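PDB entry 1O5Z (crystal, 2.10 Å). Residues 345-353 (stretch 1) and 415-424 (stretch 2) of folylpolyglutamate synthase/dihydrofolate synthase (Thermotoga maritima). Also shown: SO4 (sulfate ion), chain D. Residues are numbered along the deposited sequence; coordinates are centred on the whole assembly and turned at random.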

ATOM      1  N   LEU A 345      20.895 -13.731  10.853  1.00 45.02           N
ATOM      2  CA  LEU A 345      20.404 -12.544  10.183  1.00 44.54           C
ATOM      3  C   LEU A 345      21.311 -11.360  10.383  1.00 43.84           C
ATOM      4  O   LEU A 345      21.996 -11.256  11.389  1.00 43.67           O
ATOM      5  CB  LEU A 345      19.046 -12.140  10.716  1.00 44.58           C
ATOM      6  CG  LEU A 345      17.905 -13.128  10.530  1.00 46.05           C
ATOM      7  CD1 LEU A 345      16.690 -12.511  11.172  1.00 46.00           C
ATOM      8  CD2 LEU A 345      17.651 -13.480   9.035  1.00 46.76           C
ATOM      9  N   SER A 346      21.285 -10.479   9.401  1.00 43.34           N
ATOM     10  CA  SER A 346      21.992  -9.218   9.425  1.00 43.22           C
ATOM     11  C   SER A 346      20.931  -8.133   9.242  1.00 42.94           C
ATOM     12  O   SER A 346      19.898  -8.381   8.667  1.00 42.86           O
ATOM     13  CB  SER A 346      23.025  -9.149   8.295  1.00 43.02           C
ATOM     14  OG  SER A 346      24.072 -10.060   8.504  1.00 42.44           O
ATOM     15  N   LEU A 347      21.186  -6.956   9.798  1.00 43.24           N
ATOM     16  CA  LEU A 347      20.278  -5.835   9.803  1.00 43.36           C
ATOM     17  C   LEU A 347      21.007  -4.710   9.152  1.00 43.72           C
ATOM     18  O   LEU A 347      22.112  -4.379   9.577  1.00 43.18           O
ATOM     19  CB  LEU A 347      19.993  -5.374  11.223  1.00 43.20           C
ATOM     20  CG  LEU A 347      19.098  -4.150  11.416  1.00 42.09           C
ATOM     21  CD1 LEU A 347      17.719  -4.308  10.762  1.00 41.05           C
ATOM     22  CD2 LEU A 347      18.941  -4.004  12.899  1.00 44.57           C
ATOM     23  N   VAL A 348      20.359  -4.112   8.157  1.00 44.39           N
ATOM     24  CA  VAL A 348      20.771  -2.838   7.622  1.00 44.49           C
ATOM     25  C   VAL A 348      19.646  -1.872   7.976  1.00 44.71           C
ATOM     26  O   VAL A 348      18.518  -2.023   7.500  1.00 44.19           O
ATOM     27  CB  VAL A 348      21.045  -2.926   6.114  1.00 45.33           C
ATOM     28  CG1 VAL A 348      21.451  -1.554   5.533  1.00 45.52           C
ATOM     29  CG2 VAL A 348      22.126  -4.011   5.845  1.00 43.57           C
ATOM     30  N   ILE A 349      19.972  -0.901   8.850  1.00 44.09           N
ATOM     31  CA  ILE A 349      18.999   0.039   9.395  1.00 43.99           C
ATOM     32  C   ILE A 349      19.371   1.542   9.200  1.00 43.62           C
ATOM     33  O   ILE A 349      20.499   1.964   9.401  1.00 43.79           O
ATOM     34  CB  ILE A 349      18.641  -0.352  10.861  1.00 44.13           C
ATOM     35  CG1 ILE A 349      17.381   0.385  11.352  1.00 43.89           C
ATOM     36  CG2 ILE A 349      19.834  -0.188  11.816  1.00 44.79           C
ATOM     37  CD1 ILE A 349      16.689  -0.342  12.442  1.00 44.30           C
ATOM     38  N   GLY A 350      18.413   2.305   8.684  1.00 43.12           N
ATOM     39  CA  GLY A 350      18.550   3.752   8.575  1.00 43.29           C
ATOM     40  C   GLY A 350      17.233   4.333   9.028  1.00 42.91           C
ATOM     41  O   GLY A 350      16.186   3.909   8.577  1.00 42.75           O
ATOM     42  N   ILE A 351      17.273   5.262   9.951  1.00 42.92           N
ATOM     43  CA  ILE A 351      16.069   5.873  10.429  1.00 43.54           C
ATOM     44  C   ILE A 351      16.283   7.357  10.390  1.00 43.91           C
ATOM     45  O   ILE A 351      17.354   7.814  10.754  1.00 44.35           O
ATOM     46  CB  ILE A 351      15.753   5.457  11.897  1.00 43.55           C
ATOM     47  CG1 ILE A 351      15.921   3.960  12.114  1.00 43.02           C
ATOM     48  CG2 ILE A 351      14.319   5.890  12.302  1.00 43.16           C
ATOM     49  CD1 ILE A 351      15.875   3.588  13.531  1.00 43.57           C
ATOM     50  N   LEU A 352      15.259   8.093   9.972  1.00 44.08           N
ATOM     51  CA  LEU A 352      15.271   9.542  10.079  1.00 44.95           C
ATOM     52  C   LEU A 352      15.086   9.976  11.536  1.00 45.01           C
ATOM     53  O   LEU A 352      14.612   9.213  12.400  1.00 44.15           O
ATOM     54  CB  LEU A 352      14.205  10.163   9.170  1.00 45.15           C
ATOM     55  CG  LEU A 352      14.286   9.733   7.701  1.00 46.43           C
ATOM     56  CD1 LEU A 352      13.079  10.190   6.910  1.00 46.57           C
ATOM     57  CD2 LEU A 352      15.546  10.262   7.090  1.00 47.85           C
ATOM     58  N   ASP A 353      15.474  11.219  11.803  1.00 45.68           N
ATOM     59  CA  ASP A 353      15.505  11.702  13.171  1.00 46.10           C
ATOM     60  C   ASP A 353      14.117  12.134  13.616  1.00 46.27           C
ATOM     61  O   ASP A 353      13.895  12.318  14.798  1.00 46.59           O
ATOM     62  CB  ASP A 353      16.600  12.783  13.383  1.00 46.17           C
ATOM     63  CG  ASP A 353      16.128  14.191  13.111  1.00 47.27           C
ATOM     64  OD1 ASP A 353      15.581  14.451  12.024  1.00 47.46           O
ATOM     65  OD2 ASP A 353      16.285  15.124  13.939  1.00 50.68           O
TER
HETATM   66  S   SO4 D 503      10.658   7.363   6.180  1.00 51.68           S
HETATM   67  O1  SO4 D 503      11.965   7.390   6.802  1.00 53.15           O
HETATM   68  O2  SO4 D 503       9.918   8.580   6.473  1.00 55.15           O
HETATM   69  O3  SO4 D 503      10.799   7.310   4.739  1.00 53.04           O
HETATM   70  O4  SO4 D 503       9.964   6.173   6.678  1.00 53.29           O
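Stretch 2 415-424: TVVTGSLFLV

The most unusual point of this contact is Gly-419, which leaves the strand with phi 117° and psi -26°. A side chain here would clash: an ideal CB would lie 2.1 Å from Gly-350 O and would also jam against the carbonyl oxygen of Thr-418. Without one, Gly-419 CA comes to 3.1 Å from Gly-350 O.

Before this turn, residues 415-418 form a strand parallel to strand 345-349. The axes approach to 4.6 Å and cross at -20°. Ser-346 pairs with Thr-415, Leu-347 with Val-416, Val-348 with Val-417 and Ile-349 with Thr-418.

Four backbone hydrogen bonds hold the register. Val-416 N donates to Ser-346 O (2.9 Å), and Val-348 N to Val-416 O (2.8 Å). Thr-418 N donates to Val-348 O (3.1 Å), and Gly-350 N to Thr-418 O (3.3 Å).

Side chains alternate between the sheet faces. On one, Leu-347 CD1 lies 3.6 Å from Thr-418 CG2. On the other, Val-348 CG2 lies 3.5 Å from Thr-415 CG2.

Ser-420 then caps the helix that starts at Leu-421: its OG accepts from Leu-423 N at 3.1 Å. Leu-423 points back toward stretch 1, with CD2 3.6 Å from Gly-350 N. A sulfate sits at the helix start, bound by Ser-420 OG, Leu-421 N and Phe-422 N. Leu-352 CD1 meets the Phe-422 ring edge, 4.3 Å from its CD1.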

ATOM      1  N   THR A 415      19.341 -10.656   4.970  1.00 43.46           N
ATOM      2  CA  THR A 415      19.521  -9.271   5.409  1.00 43.18           C
ATOM      3  C   THR A 415      18.190  -8.569   5.475  1.00 43.40           C
ATOM      4  O   THR A 415      17.455  -8.555   4.490  1.00 42.95           O
ATOM      5  CB  THR A 415      20.426  -8.535   4.448  1.00 42.98           C
ATOM      6  OG1 THR A 415      21.728  -9.102   4.506  1.00 43.29           O
ATOM      7  CG2 THR A 415      20.645  -7.090   4.885  1.00 43.00           C
ATOM      8  N   VAL A 416      17.897  -7.980   6.635  1.00 43.93           N
ATOM      9  CA  VAL A 416      16.714  -7.193   6.879  1.00 43.93           C
ATOM     10  C   VAL A 416      17.090  -5.731   6.635  1.00 44.86           C
ATOM     11  O   VAL A 416      17.955  -5.197   7.291  1.00 44.66           O
ATOM     12  CB  VAL A 416      16.205  -7.353   8.327  1.00 44.09           C
ATOM     13  CG1 VAL A 416      15.044  -6.386   8.589  1.00 44.64           C
ATOM     14  CG2 VAL A 416      15.801  -8.798   8.624  1.00 43.24           C
ATOM     15  N   VAL A 417      16.423  -5.103   5.665  1.00 45.96           N
ATOM     16  CA  VAL A 417      16.600  -3.703   5.361  1.00 45.69           C
ATOM     17  C   VAL A 417      15.348  -2.953   5.854  1.00 46.30           C
ATOM     18  O   VAL A 417      14.249  -3.135   5.353  1.00 46.77           O
ATOM     19  CB  VAL A 417      16.816  -3.500   3.832  1.00 45.83           C
ATOM     20  CG1 VAL A 417      17.012  -2.028   3.509  1.00 46.00           C
ATOM     21  CG2 VAL A 417      18.014  -4.293   3.352  1.00 43.58           C
ATOM     22  N   THR A 418      15.530  -2.079   6.826  1.00 46.71           N
ATOM     23  CA  THR A 418      14.411  -1.453   7.467  1.00 46.86           C
ATOM     24  C   THR A 418      14.781  -0.119   8.136  1.00 45.93           C
ATOM     25  O   THR A 418      15.913   0.294   8.128  1.00 45.97           O
ATOM     26  CB  THR A 418      13.816  -2.504   8.487  1.00 46.88           C
ATOM     27  OG1 THR A 418      12.577  -2.030   8.980  1.00 49.01           O
ATOM     28  CG2 THR A 418      14.647  -2.690   9.748  1.00 47.32           C
ATOM     29  N   GLY A 419      13.797   0.552   8.708  1.00 45.57           N
ATOM     30  CA  GLY A 419      14.013   1.808   9.426  1.00 44.63           C
ATOM     31  C   GLY A 419      13.309   2.978   8.794  1.00 44.00           C
ATOM     32  O   GLY A 419      12.967   3.930   9.476  1.00 44.88           O
ATOM     33  N   SER A 420      13.073   2.879   7.488  1.00 43.96           N
ATOM     34  CA  SER A 420      12.694   4.009   6.649  1.00 44.24           C
ATOM     35  C   SER A 420      12.165   3.481   5.337  1.00 44.54           C
ATOM     36  O   SER A 420      12.791   2.640   4.739  1.00 45.07           O
ATOM     37  CB  SER A 420      13.922   4.867   6.366  1.00 44.55           C
ATOM     38  OG  SER A 420      13.738   5.736   5.265  1.00 44.96           O
ATOM     39  N   LEU A 421      10.997   3.967   4.922  1.00 45.80           N
ATOM     40  CA  LEU A 421      10.412   3.699   3.610  1.00 46.10           C
ATOM     41  C   LEU A 421      11.253   4.210   2.449  1.00 46.21           C
ATOM     42  O   LEU A 421      11.365   3.545   1.438  1.00 45.55           O
ATOM     43  CB  LEU A 421       9.046   4.344   3.549  1.00 46.37           C
ATOM     44  CG  LEU A 421       8.000   3.608   4.408  1.00 47.60           C
ATOM     45  CD1 LEU A 421       6.714   4.363   4.481  1.00 47.78           C
ATOM     46  CD2 LEU A 421       7.724   2.240   3.803  1.00 49.96           C
ATOM     47  N   PHE A 422      11.816   5.413   2.595  1.00 47.23           N
ATOM     48  CA  PHE A 422      12.834   5.940   1.663  1.00 47.30           C
ATOM     49  C   PHE A 422      13.960   4.934   1.488  1.00 46.41           C
ATOM     50  O   PHE A 422      14.289   4.573   0.383  1.00 45.99           O
ATOM     51  CB  PHE A 422      13.444   7.221   2.191  1.00 48.76           C
ATOM     52  CG  PHE A 422      12.711   8.431   1.819  1.00 51.10           C
ATOM     53  CD1 PHE A 422      12.172   9.279   2.799  1.00 55.55           C
ATOM     54  CD2 PHE A 422      12.558   8.776   0.492  1.00 55.21           C
ATOM     55  CE1 PHE A 422      11.462  10.470   2.456  1.00 54.75           C
ATOM     56  CE2 PHE A 422      11.837   9.966   0.123  1.00 56.51           C
ATOM     57  CZ  PHE A 422      11.302  10.821   1.115  1.00 55.15           C
ATOM     58  N   LEU A 423      14.551   4.501   2.593  1.00 45.53           N
ATOM     59  CA  LEU A 423      15.602   3.498   2.542  1.00 46.22           C
ATOM     60  C   LEU A 423      15.137   2.227   1.811  1.00 46.47           C
ATOM     61  O   LEU A 423      15.797   1.732   0.883  1.00 47.77           O
ATOM     62  CB  LEU A 423      16.063   3.131   3.946  1.00 45.93           C
ATOM     63  CG  LEU A 423      17.093   2.003   3.981  1.00 47.01           C
ATOM     64  CD1 LEU A 423      18.423   2.480   3.319  1.00 49.16           C
ATOM     65  CD2 LEU A 423      17.302   1.537   5.368  1.00 47.41           C
ATOM     66  N   VAL A 424      14.015   1.669   2.231  1.00 45.64           N
ATOM     67  CA  VAL A 424      13.557   0.448   1.588  1.00 45.71           C
ATOM     68  C   VAL A 424      13.256   0.627   0.077  1.00 44.81           C
ATOM     69  O   VAL A 424      13.616  -0.205  -0.726  1.00 44.93           O
ATOM     70  CB  VAL A 424      12.385  -0.141   2.331  1.00 45.68           C
ATOM     71  CG1 VAL A 424      11.839  -1.318   1.576  1.00 46.65           C
ATOM     72  CG2 VAL A 424      12.845  -0.575   3.746  1.00 46.52           C
TER